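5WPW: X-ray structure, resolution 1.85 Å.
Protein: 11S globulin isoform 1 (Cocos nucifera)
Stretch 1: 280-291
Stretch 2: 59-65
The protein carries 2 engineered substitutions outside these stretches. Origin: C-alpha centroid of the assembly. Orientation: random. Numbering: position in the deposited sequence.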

# COMPACT_ATOMS: atom_id res chain seq x y z
N ILE A 280 10.20 3.03 11.15
CA ILE A 280 11.28 3.05 10.16
C ILE A 280 11.77 1.65 9.84
O ILE A 280 12.34 1.42 8.77
CB ILE A 280 12.45 3.95 10.63
CG1 ILE A 280 13.40 4.22 9.46
CG2 ILE A 280 13.22 3.31 11.81
CD1 ILE A 280 14.53 5.16 9.78
N LEU A 281 11.53 0.68 10.73
CA LEU A 281 12.06 -0.65 10.50
C LEU A 281 11.46 -1.29 9.26
O LEU A 281 12.06 -2.22 8.71
CB LEU A 281 11.79 -1.56 11.71
CG LEU A 281 12.49 -1.11 13.00
CD1 LEU A 281 12.37 -2.13 14.13
CD2 LEU A 281 13.94 -0.82 12.70
N ARG A 282 10.28 -0.83 8.82
CA ARG A 282 9.69 -1.38 7.60
C ARG A 282 10.49 -1.02 6.35
O ARG A 282 10.31 -1.66 5.32
CB ARG A 282 8.24 -0.89 7.45
CG ARG A 282 8.07 0.56 6.99
CD ARG A 282 6.62 1.03 7.18
NE ARG A 282 6.53 2.48 7.28
CZ ARG A 282 5.74 3.25 6.53
NH1 ARG A 282 4.96 2.71 5.60
NH2 ARG A 282 5.74 4.57 6.70
N PHE A 283 11.33 0.01 6.43
CA PHE A 283 12.30 0.33 5.39
C PHE A 283 13.67 -0.28 5.68
O PHE A 283 14.34 -0.74 4.75
CB PHE A 283 12.41 1.86 5.25
CG PHE A 283 11.06 2.53 5.20
CD1 PHE A 283 10.25 2.38 4.09
CD2 PHE A 283 10.60 3.28 6.27
CE1 PHE A 283 9.00 2.99 4.04
CE2 PHE A 283 9.35 3.89 6.23
CZ PHE A 283 8.55 3.75 5.11
N ILE A 284 14.08 -0.31 6.96
CA ILE A 284 15.34 -0.95 7.34
C ILE A 284 15.27 -2.46 7.09
O ILE A 284 16.29 -3.10 6.78
CB ILE A 284 15.66 -0.64 8.83
CG1 ILE A 284 15.86 0.87 9.09
CG2 ILE A 284 16.84 -1.46 9.35
CD1 ILE A 284 17.18 1.48 8.60
N GLN A 285 14.08 -3.03 7.21
CA GLN A 285 13.83 -4.47 7.04
C GLN A 285 14.64 -5.31 8.03
O GLN A 285 15.21 -6.35 7.69
CB GLN A 285 14.09 -4.93 5.60
CG GLN A 285 12.95 -4.61 4.64
CD GLN A 285 13.23 -5.12 3.23
OE1 GLN A 285 13.70 -4.38 2.37
NE2 GLN A 285 12.93 -6.39 2.99
N MET A 286 14.62 -4.87 9.28
CA MET A 286 15.28 -5.61 10.35
C MET A 286 14.45 -5.46 11.61
O MET A 286 13.69 -4.50 11.77
CB MET A 286 16.73 -5.14 10.60
CG MET A 286 17.77 -5.97 9.78
SD MET A 286 19.50 -5.55 10.13
CE MET A 286 19.41 -3.87 9.57
N SER A 287 14.58 -6.44 12.50
CA SER A 287 13.83 -6.50 13.75
C SER A 287 14.84 -6.79 14.86
O SER A 287 15.98 -7.18 14.60
CB SER A 287 12.75 -7.60 13.70
OG SER A 287 11.93 -7.48 12.54
N ALA A 288 14.42 -6.62 16.10
CA ALA A 288 15.29 -6.95 17.22
C ALA A 288 14.47 -7.60 18.32
O ALA A 288 13.24 -7.53 18.34
CB ALA A 288 16.01 -5.70 17.77
N GLU A 289 15.18 -8.23 19.25
CA GLU A 289 14.56 -8.95 20.35
C GLU A 289 15.51 -8.89 21.54
O GLU A 289 16.71 -9.13 21.37
CB GLU A 289 14.28 -10.39 19.94
CG GLU A 289 13.62 -11.23 20.98
CD GLU A 289 13.08 -12.54 20.42
OE1 GLU A 289 13.88 -13.48 20.16
OE2 GLU A 289 11.86 -12.61 20.22
N ARG A 290 15.00 -8.56 22.71
CA ARG A 290 15.76 -8.63 23.96
C ARG A 290 15.20 -9.79 24.77
O ARG A 290 14.00 -9.80 25.07
CB ARG A 290 15.67 -7.30 24.71
CG ARG A 290 16.16 -7.36 26.16
CD ARG A 290 17.59 -7.81 26.21
NE ARG A 290 18.31 -7.28 27.38
CZ ARG A 290 19.58 -7.56 27.64
NH1 ARG A 290 20.26 -8.35 26.83
NH2 ARG A 290 20.16 -7.04 28.71
N VAL A 291 16.03 -10.80 25.03
CA VAL A 291 15.66 -11.99 25.80
C VAL A 291 16.44 -11.96 27.11
O VAL A 291 17.66 -11.86 27.11
CB VAL A 291 15.96 -13.29 25.03
CG1 VAL A 291 15.57 -14.51 25.84
CG2 VAL A 291 15.24 -13.29 23.69
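Stretch 2 59-65: APRLVYI

Stretch 2 enters as a loop at Ala59 and Pro60 and is extended from Arg61 to Ile65, where phi lies between -144° and -83° and psi between 99° and 158°, the beta region throughout. Stretch 1 is less uniform. A short helical segment reaches Ile284, held by backbone hydrogen bonds from Phe283 N to Ile280 O (2.9 Å), Ile284 N to Ile280 O (3.0 Å) and Gln285 N to Leu281 O (2.6 Å). Gln285, with phi/psi of 60/46, then breaks the helical path, and the chain runs as a strand from Ser287 to Val291.

The two strands point the same way: their N-to-C directions differ by 19°, with a signed crossing angle of -19°. They are not neighbours in one sheet, however. The axes come no closer than 9.1 Å, and no hydrogen bond links the stretches, so the stretches meet through side chains, which reach both the side chains and the backbone of the other stretch. The register bears out the common direction: the CA atoms of Ile284 and Pro60 are 5.9 Å apart and those of Met286 and Leu62 7.6 Å apart, so a step of two residues along one chain matches a step of two along the other. Along stretch 2 the CA-to-CB bonds of Pro60, Leu62 and Tyr64 point toward stretch 1, while that of Arg61 points away, the alternation expected of an extended chain.

Leu62 is the centre of the contact, with 97 Å² of the 382 Å² buried in total from both sides. Its chi1 of -66° (m) and chi2 of -167° (t) place the two methyls against different parts of stretch 1. CD2 meets the helical part, at 3.8 Å from Leu281 CD2 and 4.0 Å from Ile284 CG2; CD1 meets the chain beyond it, at 4.0 Å from Met286 CB, 3.8 Å from Ser287 O and 4.3 Å from Ala288 CB. One leucine thus bridges the turn at Gln285.

Met286, with 52 Å² covered, has its CA-to-CB bond toward stretch 2. Its chi2 is extended (-175°, t) and chi3 is m (-63°), which brings the terminal methyl to the backbone ahead of Leu62: Met286 CE lies 3.8 Å from Pro60 O and 3.9 Å from Arg61 CA. Together with Ile284 CG2, 4.4 Å from Arg61 O, this contact covers the backbone of Arg61, whose CA-to-CB bond points away from stretch 1.

Pro60, with 51 Å² covered, packs on the helical segment, its CB 3.8 Å from Ile284 CD1. The CA-to-CB bond of Ile284 points sideways, but the m, m rotamer (-63°, -75°) brings the end of the side chain nearer to stretch 2.

Farther along, one contact between polar groups remains. Tyr64 OH lies over one face of the Arg290 guanidinium, 3.7 Å from Arg290 NE, a contact without a hydrogen bond; Arg290 NH1 is hydrogen-bonded elsewhere in the structure.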

# COMPACT_ATOMS: atom_id res chain seq x y z
N ALA A 59 24.97 0.21 3.84
CA ALA A 59 23.99 -0.76 4.34
C ALA A 59 23.19 -0.18 5.50
O ALA A 59 23.75 0.57 6.33
CB ALA A 59 24.70 -2.03 4.79
N PRO A 60 21.89 -0.46 5.58
CA PRO A 60 21.13 -0.06 6.77
C PRO A 60 21.61 -0.87 7.96
O PRO A 60 22.16 -1.97 7.80
CB PRO A 60 19.68 -0.38 6.40
CG PRO A 60 19.80 -1.53 5.43
CD PRO A 60 21.08 -1.27 4.65
N ARG A 61 21.44 -0.31 9.15
CA ARG A 61 21.94 -0.96 10.37
C ARG A 61 21.00 -0.75 11.55
O ARG A 61 20.20 0.18 11.58
CB ARG A 61 23.34 -0.46 10.72
CG ARG A 61 23.36 0.76 11.57
CD ARG A 61 24.75 1.33 11.65
NE ARG A 61 24.99 2.23 10.53
CZ ARG A 61 26.02 3.06 10.46
NH1 ARG A 61 26.90 3.10 11.46
NH2 ARG A 61 26.15 3.85 9.41
N LEU A 62 21.12 -1.66 12.54
CA LEU A 62 20.56 -1.49 13.87
C LEU A 62 21.72 -1.48 14.84
O LEU A 62 22.63 -2.31 14.71
CB LEU A 62 19.61 -2.63 14.26
CG LEU A 62 18.31 -2.77 13.48
CD1 LEU A 62 17.40 -3.72 14.24
CD2 LEU A 62 17.66 -1.41 13.30
N VAL A 63 21.73 -0.50 15.74
CA VAL A 63 22.72 -0.38 16.81
C VAL A 63 22.02 -0.71 18.12
O VAL A 63 20.96 -0.16 18.42
CB VAL A 63 23.33 1.02 16.86
CG1 VAL A 63 24.43 1.07 17.92
CG2 VAL A 63 23.85 1.43 15.48
N TYR A 64 22.60 -1.60 18.92
CA TYR A 64 22.10 -1.84 20.27
C TYR A 64 23.09 -1.26 21.28
O TYR A 64 24.27 -1.61 21.25
CB TYR A 64 21.89 -3.33 20.56
CG TYR A 64 21.36 -3.59 21.96
CD1 TYR A 64 20.04 -3.25 22.31
CD2 TYR A 64 22.16 -4.18 22.93
CE1 TYR A 64 19.56 -3.49 23.60
CE2 TYR A 64 21.68 -4.42 24.21
CZ TYR A 64 20.39 -4.07 24.54
OH TYR A 64 19.93 -4.31 25.81
N ILE A 65 22.59 -0.40 22.17
CA ILE A 65 23.41 0.20 23.23
C ILE A 65 23.46 -0.81 24.39
O ILE A 65 22.52 -0.92 25.17
CB ILE A 65 22.87 1.55 23.69
CG1 ILE A 65 22.65 2.51 22.51
CG2 ILE A 65 23.85 2.23 24.72
CD1 ILE A 65 23.84 2.71 21.72